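Local coordinates for proton-dependent oligopeptide transporter family protein (PDB 6EI3) that probably couples the inward flow of protons to the uptake of small peptides across the membrane, as in other POT family transporters of the Major Facilitator Superfamily, at residues 149-153 against 336-340; 29-35 against 43-47; 2-7 against 188-194. One frame throughout, in Å; residues are numbered along the deposited sequence. Where two conformers were deposited one is given.

Contact 1 (149-153 against 336-340); sequences NFGSL and PLLVM. With 78M ((2S)-2,3-dihydroxypropyl(7Z)-pentadec-7-enoate), chain N; 78M ((2S)-2,3-dihydroxypropyl(7Z)-pentadec-7-enoate), chain K.
The backbone O of Asn149 receives the helical hydrogen bond of Leu153 N at 2.9 Å, and Pro336 packs against this same O atom, its CB 3.3 Å away. The pyrrolidine ring of Pro336 continues along the helix, with CG meeting Leu153 CB and Ser152 OG. The side-chain amide of Asn149 is satisfied by other partners: ND2 donates to Tyr145 O, and OD1 accepts from Gln514 of an apparent tag remnant while also touching the Pro336 ring and Val339. One turn on, the thioether of Met340 lies over the Phe150 ring. SD is 3.9 Å from the centroid of that ring and 23° off its normal, which is direct evidence of a Met-aromatic contact. The bend at chi3 (-63°) swings CE back over the same ring, 4.1 Å from the Phe150 centroid, as a CH-pi contact. From there CE also reaches Leu153 CD1, at 3.8 Å. Asn149 CB, 3.6 Å from Met340 SD, closes in on the sulfur as well. Leu153 and Leu337 meet through CD1 and CB, and both touch the tail of one monoacylglycerol, while a second lipid chain follows Leu337 and Met340. The short axes approach to 9.2 Å at 151°, near antiparallel. This is transmembrane helix packing that joins helix 137-165 to helix 334-357, consistent with a seam between the two halves of an MFS transporter, edged by bound lipid.

Contact 2 (29-35 against 43-47); sequences LITSLLL and RDAEA
The guanidinium of Arg43 has Leu35 over one face, with CB 3.7 Å from Arg43 NH1, while its edge is turned to backbone oxygens. Both acceptors of NH2 lie within 5° of the guanidinium plane: Ile30 O at 2.9 Å and Ser32 O at 3.2 Å from Arg43 NH2. They are used differently. Ser32 O receives its N-H in the carbonyl plane, whereas the donor sits well above the Ile30 carbonyl plane. A water in the same edge zone accepts from Arg43 NH1 and donates to Ser32 O and Leu35 O, so the group's rotation is fixed from several sides. The chain of Arg43 bends at chi3 (55°), which turns the group back to the turn. Beside it, Glu46 slides past Leu35, bringing OE1 3.2 Å from Leu35 CB; its carboxylate accepts from Gln36 N and Glu37 N, and a second water links OE2 to Leu34 O. Ile30 CD1 fills in against Asp44 OD1 and Ala47. Within the turn, Ser32 OG donates to Leu29 O and accepts from Leu34 N at 3.2 Å. That last bond defines an ST turn, here in the connection between helices 25-30 and 40-60, a helical hairpin whose Glu46 also borders a bound lipid.

Contact 3 (2-7 against 188-194); sequences RQIPFI and LGRKRYV
Phe6 is the bump of this contact, and the backbone of Gly189 forms the floor of the hollow that takes it. With no side chain on Gly189, its CA comes to 3.7 Å from the centroid of the Phe6 ring, 16° off the normal, a CH-pi contact over the face. The walls come from three neighbours. Leu188 CB stands 3.9 Å from Phe6 CE1, Tyr193 OH lies 3.4 Å from Phe6 CB, and Arg192 spans the outer rim with NE 3.7 Å from Phe6 CE2. The Arg192 chain is extended from CG to NE, which lets its guanidinium reach past the ring; the two planes stand 60° apart, with CE2 over one guanidinium face.

The second bump is Ile7, whose CD1, in one of its two modelled conformers, meets the Tyr193 ring at CE1, 3.6 Å away. Tyr193 is itself fixed on several sides: its OH is hydrogen-bonded to Phe186 O, and Phe124 meets its ring edge-to-face. Gly189 O, within the loop, lies over the centre of one ring face. Gln3 fills the remaining groove. Its CB packs on Tyr193 CD1 at 3.7 Å, and the side chain bends at chi2 (-94°), laying its amide along Arg192 O and Val194. The polar end of Gln3 is held by Gln128, whose OE1 also takes Val194 N, so one amide oxygen ties both segments together. At the surface, poorly ordered Arg2 brings NE within 3.7 Å of Arg192 NH1, a like-charge approach that is probably unfavourable. The whole is a phenylalanine seated on a glycine, packing the N-terminal end of helix 4-22 against the loop that follows helix 168-188, at the periphery of the helical membrane fold.

In the fold
Burial falls from contact 1 to contact 3. The centre of contact 1 lies about 16 Å from the centre of the chain, those of contacts 2 and 3 about 23 and 28 Å, and six of the eight touching residues are buried in contact 1. Chemistry follows place: contact 1 is sulfur, aromatic and aliphatic packing between helices distant in sequence, contact 2 is carbonyl, arginine and water bonding within a local hairpin, and contact 3 mixes ring packing with a charged rim. Contacts 1 and 3 do not touch (nearest atoms about 13 Å apart), yet helix 137-165 carries 149-153 and meets Ile7 of contact 3. Contact 2 nests within the chain loop closed by contact 3, nearest atoms about 29 Å away.

Contact 1 (149-153 against 336-340)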
loop_
_atom_site.group_PDB
_atom_site.type_symbol
_atom_site.label_atom_id
_atom_site.label_comp_id
_atom_site.label_asym_id
_atom_site.label_seq_id
_atom_site.Cartn_x
_atom_site.Cartn_y
_atom_site.Cartn_z
ATOM N N ASN A 149 -6.773 8.547 10.578
ATOM C CA ASN A 149 -7.930 7.730 10.925
ATOM C C ASN A 149 -9.232 8.502 10.983
ATOM O O ASN A 149 -10.211 8.020 10.416
ATOM C CB ASN A 149 -7.688 6.928 12.189
ATOM C CG ASN A 149 -6.702 5.807 11.917
ATOM O OD1 ASN A 149 -7.004 4.824 11.238
ATOM N ND2 ASN A 149 -5.473 5.983 12.333
ATOM N N PHE A 150 -9.259 9.687 11.613
ATOM C CA PHE A 150 -10.483 10.484 11.633
ATOM C C PHE A 150 -10.837 11.017 10.239
ATOM O O PHE A 150 -12.005 10.983 9.875
ATOM C CB PHE A 150 -10.459 11.589 12.698
ATOM C CG PHE A 150 -10.823 11.063 14.066
ATOM C CD1 PHE A 150 -12.124 10.667 14.356
ATOM C CD2 PHE A 150 -9.861 10.937 15.057
ATOM C CE1 PHE A 150 -12.457 10.168 15.613
ATOM C CE2 PHE A 150 -10.200 10.456 16.322
ATOM C CZ PHE A 150 -11.490 10.060 16.586
ATOM N N GLY A 151 -9.831 11.395 9.454
ATOM C CA GLY A 151 -10.017 11.857 8.079
ATOM C C GLY A 151 -10.571 10.768 7.168
ATOM O O GLY A 151 -11.484 11.022 6.384
ATOM N N SER A 152 -10.038 9.534 7.289
ATOM C CA SER A 152 -10.485 8.365 6.536
ATOM C C SER A 152 -11.917 7.975 6.976
ATOM O O SER A 152 -12.755 7.653 6.134
ATOM C CB SER A 152 -9.525 7.192 6.761
ATOM O OG SER A 152 -10.063 5.987 6.241
ATOM N N LEU A 153 -12.181 7.983 8.288
ATOM C CA LEU A 153 -13.503 7.648 8.825
ATOM C C LEU A 153 -14.573 8.616 8.306
ATOM O O LEU A 153 -15.610 8.171 7.806
ATOM C CB LEU A 153 -13.477 7.641 10.371
ATOM C CG LEU A 153 -14.547 6.786 11.096
ATOM C CD1 LEU A 153 -14.117 6.491 12.522
ATOM C CD2 LEU A 153 -15.854 7.509 11.189
ATOM N N PRO A 336 -10.895 2.502 9.806
ATOM C CA PRO A 336 -10.223 3.423 10.749
ATOM C C PRO A 336 -10.833 3.412 12.154
ATOM O O PRO A 336 -10.091 3.588 13.123
ATOM C CB PRO A 336 -10.359 4.790 10.069
ATOM C CG PRO A 336 -11.576 4.661 9.191
ATOM C CD PRO A 336 -11.462 3.255 8.660
ATOM N N LEU A 337 -12.158 3.154 12.286
ATOM C CA LEU A 337 -12.774 3.044 13.615
ATOM C C LEU A 337 -12.143 1.861 14.364
ATOM O O LEU A 337 -11.775 1.992 15.528
ATOM C CB LEU A 337 -14.307 2.848 13.535
ATOM C CG LEU A 337 -14.999 2.507 14.875
ATOM C CD1 LEU A 337 -14.974 3.680 15.835
ATOM C CD2 LEU A 337 -16.426 2.000 14.675
ATOM N N LEU A 338 -12.019 0.710 13.677
ATOM C CA LEU A 338 -11.464 -0.498 14.274
ATOM C C LEU A 338 -9.955 -0.391 14.526
ATOM O O LEU A 338 -9.468 -0.956 15.496
ATOM C CB LEU A 338 -11.840 -1.750 13.464
ATOM C CG LEU A 338 -13.280 -2.217 13.598
ATOM C CD1 LEU A 338 -13.688 -3.038 12.386
ATOM C CD2 LEU A 338 -13.498 -2.998 14.894
ATOM N N VAL A 339 -9.223 0.360 13.700
ATOM C CA VAL A 339 -7.793 0.582 13.933
ATOM C C VAL A 339 -7.677 1.356 15.284
ATOM O O VAL A 339 -6.872 0.991 16.148
ATOM C CB VAL A 339 -7.108 1.380 12.780
ATOM C CG1 VAL A 339 -5.721 1.894 13.203
ATOM C CG2 VAL A 339 -6.999 0.554 11.500
ATOM N N MET A 340 -8.495 2.410 15.457
ATOM C CA MET A 340 -8.456 3.251 16.665
ATOM C C MET A 340 -8.869 2.504 17.910
ATOM O O MET A 340 -8.359 2.821 18.974
ATOM C CB MET A 340 -9.254 4.554 16.494
ATOM C CG MET A 340 -8.568 5.526 15.547
ATOM S SD MET A 340 -9.419 7.107 15.330
ATOM C CE MET A 340 -10.984 6.570 14.582
HETATM O O21 78M N . -12.017 2.455 24.457
HETATM C C20 78M N . -11.562 2.464 25.804
HETATM C C18 78M N . -11.771 3.820 26.435
HETATM O O19 78M N . -10.993 4.810 25.754
HETATM C C17 78M N . -11.480 3.842 27.919
HETATM O O2 78M N . -10.049 3.674 28.060
HETATM C C1 78M N . -9.350 4.621 28.701
HETATM O O1 78M N . -9.837 5.614 29.178
HETATM C C2 78M N . -7.889 4.278 28.755
HETATM C C3 78M N . -7.098 4.747 27.539
HETATM C C4 78M N . -7.241 3.826 26.331
HETATM C C5 78M N . -6.525 4.291 25.065
HETATM C C6 78M N . -7.219 5.420 24.286
HETATM C C7 78M N . -8.493 5.014 23.602
HETATM C C8 78M N . -8.655 4.820 22.308
HETATM C C9 78M N . -9.923 4.431 21.617
HETATM C C10 78M N . -10.273 5.411 20.502
HETATM C C11 78M N . -11.642 5.195 19.885
HETATM C C12 78M N . -11.992 6.193 18.785
HETATM C C13 78M N . -13.437 6.143 18.306
HETATM C C15 78M N . -15.872 6.649 18.814
HETATM C C14 78M N . -14.431 6.855 19.218
HETATM O O21 78M K . -29.591 -5.549 11.317
HETATM C C20 78M K . -30.145 -4.458 12.036
HETATM C C18 78M K . -29.275 -3.231 11.904
HETATM O O19 78M K . -27.962 -3.499 12.412
HETATM C C17 78M K . -29.865 -2.018 12.588
HETATM O O2 78M K . -29.070 -0.924 12.071
HETATM C C1 78M K . -29.681 0.060 11.395
HETATM O O1 78M K . -30.872 0.224 11.363
HETATM C C2 78M K . -28.687 0.898 10.649
HETATM C C3 78M K . -28.237 0.219 9.368
HETATM C C4 78M K . -27.030 0.883 8.734
HETATM C C5 78M K . -26.164 -0.075 7.922
HETATM C C6 78M K . -25.320 -1.047 8.758
HETATM C C7 78M K . -24.241 -0.328 9.494
HETATM C C8 78M K . -23.154 -0.841 10.025
HETATM C C9 78M K . -22.096 -0.062 10.740
HETATM C C10 78M K . -21.082 0.553 9.765
HETATM C C11 78M K . -21.362 1.988 9.320
HETATM C C12 78M K . -20.904 3.075 10.285
HETATM C C13 78M K . -19.396 3.154 10.482
HETATM C C15 78M K . -17.478 4.108 11.794
HETATM C C14 78M K . -18.973 4.055 11.625
#

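Contact 2 (29-35 against 43-47)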
loop_
_atom_site.group_PDB
_atom_site.type_symbol
_atom_site.label_atom_id
_atom_site.label_comp_id
_atom_site.label_asym_id
_atom_site.label_seq_id
_atom_site.Cartn_x
_atom_site.Cartn_y
_atom_site.Cartn_z
ATOM N N LEU A 29 -17.803 3.969 -10.398
ATOM C CA LEU A 29 -17.524 3.307 -11.687
ATOM C C LEU A 29 -18.562 2.287 -12.145
ATOM O O LEU A 29 -18.904 2.262 -13.322
ATOM C CB LEU A 29 -16.125 2.655 -11.698
ATOM C CG LEU A 29 -14.915 3.620 -11.813
ATOM C CD1 LEU A 29 -13.625 2.878 -11.540
ATOM C CD2 LEU A 29 -14.865 4.316 -13.189
ATOM N N ILE A 30 -19.050 1.444 -11.236
ATOM C CA ILE A 30 -19.932 0.318 -11.572
ATOM C C ILE A 30 -21.268 0.749 -12.217
ATOM O O ILE A 30 -21.791 -0.018 -13.007
ATOM C CB ILE A 30 -20.103 -0.639 -10.361
ATOM C CG1 ILE A 30 -20.468 -2.073 -10.815
ATOM C CG2 ILE A 30 -21.048 -0.107 -9.271
ATOM C CD1 ILE A 30 -19.347 -2.806 -11.559
ATOM N N THR A 31 -21.767 1.974 -11.973
ATOM C CA THR A 31 -23.014 2.448 -12.603
ATOM C C THR A 31 -22.740 3.538 -13.637
ATOM O O THR A 31 -23.672 4.164 -14.137
ATOM C CB THR A 31 -24.044 2.905 -11.549
ATOM O OG1 THR A 31 -23.457 3.911 -10.720
ATOM C CG2 THR A 31 -24.586 1.744 -10.715
ATOM N N SER A 32 -21.458 3.778 -13.947
ATOM C CA SER A 32 -21.074 4.822 -14.897
ATOM C C SER A 32 -21.048 4.310 -16.342
ATOM O O SER A 32 -21.121 3.108 -16.580
ATOM C CB SER A 32 -19.702 5.381 -14.523
ATOM O OG SER A 32 -18.668 4.506 -14.941
ATOM N N LEU A 33 -20.833 5.235 -17.293
ATOM C CA LEU A 33 -20.664 4.965 -18.727
ATOM C C LEU A 33 -19.168 4.860 -19.077
ATOM O O LEU A 33 -18.816 4.724 -20.247
ATOM C CB LEU A 33 -21.343 6.076 -19.552
ATOM C CG LEU A 33 -22.866 6.245 -19.357
ATOM C CD1 LEU A 33 -23.425 7.290 -20.307
ATOM C CD2 LEU A 33 -23.612 4.918 -19.541
ATOM N N LEU A 34 -18.292 4.864 -18.050
ATOM C CA LEU A 34 -16.841 4.809 -18.235
ATOM C C LEU A 34 -16.285 3.391 -18.389
ATOM O O LEU A 34 -15.139 3.255 -18.818
ATOM C CB LEU A 34 -16.094 5.580 -17.118
ATOM C CG LEU A 34 -16.500 7.076 -16.907
ATOM C CD1 LEU A 34 -15.598 7.756 -15.880
ATOM C CD2 LEU A 34 -16.459 7.871 -18.209
ATOM N N LEU A 35 -17.086 2.343 -18.071
ATOM C CA LEU A 35 -16.649 0.946 -18.215
ATOM C C LEU A 35 -17.024 0.457 -19.599
ATOM O O LEU A 35 -18.124 0.735 -20.069
ATOM C CB LEU A 35 -17.231 0.022 -17.114
ATOM C CG LEU A 35 -16.940 0.400 -15.644
ATOM C CD1 LEU A 35 -17.531 -0.618 -14.691
ATOM C CD2 LEU A 35 -15.431 0.503 -15.360
ATOM N N ARG A 43 -17.835 -6.339 -15.717
ATOM C CA ARG A 43 -17.815 -4.953 -15.249
ATOM C C ARG A 43 -17.231 -4.888 -13.828
ATOM O O ARG A 43 -16.511 -3.941 -13.522
ATOM C CB ARG A 43 -19.199 -4.301 -15.326
ATOM C CG ARG A 43 -19.709 -4.134 -16.757
ATOM C CD ARG A 43 -21.124 -3.578 -16.807
ATOM N NE ARG A 43 -21.264 -2.313 -16.066
ATOM C CZ ARG A 43 -21.045 -1.109 -16.582
ATOM N NH1 ARG A 43 -20.689 -0.978 -17.855
ATOM N NH2 ARG A 43 -21.203 -0.022 -15.835
ATOM N N ASP A 44 -17.505 -5.913 -12.979
ATOM C CA ASP A 44 -16.920 -5.986 -11.630
ATOM C C ASP A 44 -15.402 -6.078 -11.754
ATOM O O ASP A 44 -14.686 -5.395 -11.027
ATOM C CB ASP A 44 -17.421 -7.226 -10.857
ATOM C CG ASP A 44 -18.842 -7.155 -10.355
ATOM O OD1 ASP A 44 -19.413 -6.049 -10.351
ATOM O OD2 ASP A 44 -19.388 -8.217 -9.968
ATOM N N ALA A 45 -14.919 -6.954 -12.666
ATOM C CA ALA A 45 -13.485 -7.139 -12.908
ATOM C C ALA A 45 -12.855 -5.842 -13.431
ATOM O O ALA A 45 -11.783 -5.454 -12.968
ATOM C CB ALA A 45 -13.265 -8.270 -13.897
ATOM N N GLU A 46 -13.531 -5.165 -14.382
ATOM C CA GLU A 46 -13.060 -3.904 -14.941
ATOM C C GLU A 46 -12.954 -2.811 -13.878
ATOM O O GLU A 46 -11.944 -2.110 -13.852
ATOM C CB GLU A 46 -13.924 -3.460 -16.113
ATOM C CG GLU A 46 -13.325 -2.305 -16.906
ATOM C CD GLU A 46 -14.184 -1.800 -18.045
ATOM O OE1 GLU A 46 -15.312 -2.310 -18.223
ATOM O OE2 GLU A 46 -13.717 -0.904 -18.778
ATOM N N ALA A 47 -13.964 -2.681 -12.983
ATOM C CA ALA A 47 -13.919 -1.673 -11.920
ATOM C C ALA A 47 -12.779 -1.975 -10.960
ATOM O O ALA A 47 -12.056 -1.054 -10.601
ATOM C CB ALA A 47 -15.249 -1.592 -11.174
HETATM O O HOH W 1 -20.257 1.635 -18.675
HETATM O O HOH W 2 -13.032 1.621 -18.960
#

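Contact 3 (2-7 against 188-194)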
loop_
_atom_site.group_PDB
_atom_site.type_symbol
_atom_site.label_atom_id
_atom_site.label_comp_id
_atom_site.label_asym_id
_atom_site.label_seq_id
_atom_site.Cartn_x
_atom_site.Cartn_y
_atom_site.Cartn_z
ATOM N N ARG A 2 6.631 27.210 14.574
ATOM C CA ARG A 2 5.540 27.973 13.955
ATOM C C ARG A 2 5.145 27.520 12.546
ATOM O O ARG A 2 4.078 27.909 12.065
ATOM C CB ARG A 2 5.847 29.474 13.964
ATOM C CG ARG A 2 5.785 30.118 15.360
ATOM C CD ARG A 2 4.367 30.412 15.839
ATOM N NE ARG A 2 3.763 31.550 15.141
ATOM C CZ ARG A 2 2.637 32.150 15.517
ATOM N NH1 ARG A 2 1.979 31.732 16.592
ATOM N NH2 ARG A 2 2.162 33.177 14.823
ATOM N N GLN A 3 5.975 26.694 11.890
ATOM C CA GLN A 3 5.680 26.160 10.550
ATOM C C GLN A 3 4.900 24.855 10.607
ATOM O O GLN A 3 4.310 24.490 9.613
ATOM C CB GLN A 3 6.959 25.978 9.706
ATOM C CG GLN A 3 7.967 24.990 10.285
ATOM C CD GLN A 3 9.020 25.670 11.139
ATOM O OE1 GLN A 3 8.727 26.487 12.020
ATOM N NE2 GLN A 3 10.276 25.308 10.931
ATOM N N ILE A 4 4.934 24.132 11.745
ATOM C CA ILE A 4 4.260 22.839 11.921
ATOM C C ILE A 4 2.710 22.908 11.618
ATOM O O ILE A 4 2.227 22.001 10.929
ATOM C CB ILE A 4 4.605 22.211 13.314
ATOM C CG1 ILE A 4 6.101 21.750 13.364
ATOM C CG2 ILE A 4 3.663 21.051 13.694
ATOM C CD1 ILE A 4 6.526 20.613 12.287
ATOM N N PRO A 5 1.938 23.968 11.994
ATOM C CA PRO A 5 0.484 23.968 11.666
ATOM C C PRO A 5 0.170 23.892 10.164
ATOM O O PRO A 5 -0.816 23.279 9.769
ATOM C CB PRO A 5 -0.016 25.282 12.283
ATOM C CG PRO A 5 0.948 25.571 13.398
ATOM C CD PRO A 5 2.281 25.128 12.852
ATOM N N PHE A 6 1.024 24.490 9.324
ATOM C CA PHE A 6 0.861 24.467 7.859
ATOM C C PHE A 6 1.021 23.047 7.326
ATOM O O PHE A 6 0.318 22.675 6.399
ATOM C CB PHE A 6 1.853 25.422 7.177
ATOM C CG PHE A 6 1.655 26.870 7.571
ATOM C CD1 PHE A 6 0.716 27.662 6.920
ATOM C CD2 PHE A 6 2.404 27.439 8.593
ATOM C CE1 PHE A 6 0.523 28.999 7.294
ATOM C CE2 PHE A 6 2.213 28.770 8.966
ATOM C CZ PHE A 6 1.275 29.543 8.311
ATOM N N ILE A 7 1.923 22.253 7.959
ATOM C CA ILE A 7 2.192 20.843 7.628
ATOM C C ILE A 7 1.004 19.990 8.075
ATOM O O ILE A 7 0.568 19.107 7.341
ATOM C CB ILE A 7 3.525 20.378 8.311
ATOM C CG1 ILE A 7 4.757 21.216 7.833
ATOM C CG2 ILE A 7 3.770 18.857 8.176
ATOM C CD1 ILE A 7 5.133 21.153 6.385
ATOM N N LEU A 188 1.362 28.409 1.926
ATOM C CA LEU A 188 1.285 29.527 2.878
ATOM C C LEU A 188 2.379 29.497 3.968
ATOM O O LEU A 188 2.723 30.535 4.500
ATOM C CB LEU A 188 -0.128 29.632 3.497
ATOM C CG LEU A 188 -1.185 30.328 2.612
ATOM C CD1 LEU A 188 -2.585 29.939 3.018
ATOM C CD2 LEU A 188 -1.052 31.846 2.672
ATOM N N GLY A 189 2.936 28.329 4.272
ATOM C CA GLY A 189 4.024 28.266 5.239
ATOM C C GLY A 189 5.416 28.287 4.620
ATOM O O GLY A 189 6.385 28.113 5.358
ATOM N N ARG A 190 5.532 28.478 3.265
ATOM C CA ARG A 190 6.796 28.410 2.482
ATOM C C ARG A 190 7.976 29.223 3.052
ATOM O O ARG A 190 9.089 28.699 3.103
ATOM C CB ARG A 190 6.590 28.757 0.984
ATOM C CG ARG A 190 6.453 30.244 0.617
ATOM C CD ARG A 190 5.704 30.494 -0.690
ATOM N NE ARG A 190 5.384 31.924 -0.880
ATOM C CZ ARG A 190 4.333 32.552 -0.354
ATOM N NH1 ARG A 190 3.458 31.889 0.393
ATOM N NH2 ARG A 190 4.140 33.845 -0.587
ATOM N N LYS A 191 7.741 30.486 3.459
ATOM C CA LYS A 191 8.779 31.380 3.969
ATOM C C LYS A 191 9.302 30.990 5.355
ATOM O O LYS A 191 10.341 31.493 5.765
ATOM C CB LYS A 191 8.303 32.847 3.959
ATOM C CG LYS A 191 7.905 33.363 2.580
ATOM C CD LYS A 191 7.475 34.829 2.620
ATOM C CE LYS A 191 6.707 35.254 1.390
ATOM N NZ LYS A 191 7.536 35.198 0.155
ATOM N N ARG A 192 8.605 30.083 6.047
ATOM C CA ARG A 192 8.927 29.633 7.405
ATOM C C ARG A 192 9.643 28.273 7.440
ATOM O O ARG A 192 10.241 27.942 8.463
ATOM C CB ARG A 192 7.622 29.513 8.225
ATOM C CG ARG A 192 6.828 30.807 8.407
ATOM C CD ARG A 192 5.620 30.538 9.289
ATOM N NE ARG A 192 4.610 31.595 9.210
ATOM C CZ ARG A 192 3.851 31.987 10.229
ATOM N NH1 ARG A 192 3.987 31.424 11.424
ATOM N NH2 ARG A 192 2.956 32.951 10.064
ATOM N N TYR A 193 9.562 27.473 6.360
ATOM C CA TYR A 193 10.177 26.140 6.388
ATOM C C TYR A 193 11.694 26.093 6.440
ATOM O O TYR A 193 12.378 26.947 5.869
ATOM C CB TYR A 193 9.723 25.278 5.214
ATOM C CG TYR A 193 8.229 25.079 5.108
ATOM C CD1 TYR A 193 7.462 24.770 6.228
ATOM C CD2 TYR A 193 7.580 25.185 3.880
ATOM C CE1 TYR A 193 6.079 24.596 6.131
ATOM C CE2 TYR A 193 6.213 24.968 3.763
ATOM C CZ TYR A 193 5.463 24.693 4.894
ATOM O OH TYR A 193 4.111 24.526 4.774
ATOM N N VAL A 194 12.195 25.030 7.096
ATOM C CA VAL A 194 13.584 24.606 7.128
ATOM C C VAL A 194 13.751 23.801 5.818
ATOM O O VAL A 194 12.984 22.865 5.589
ATOM C CB VAL A 194 13.892 23.735 8.388
ATOM C CG1 VAL A 194 15.315 23.148 8.321
ATOM C CG2 VAL A 194 13.718 24.568 9.669
#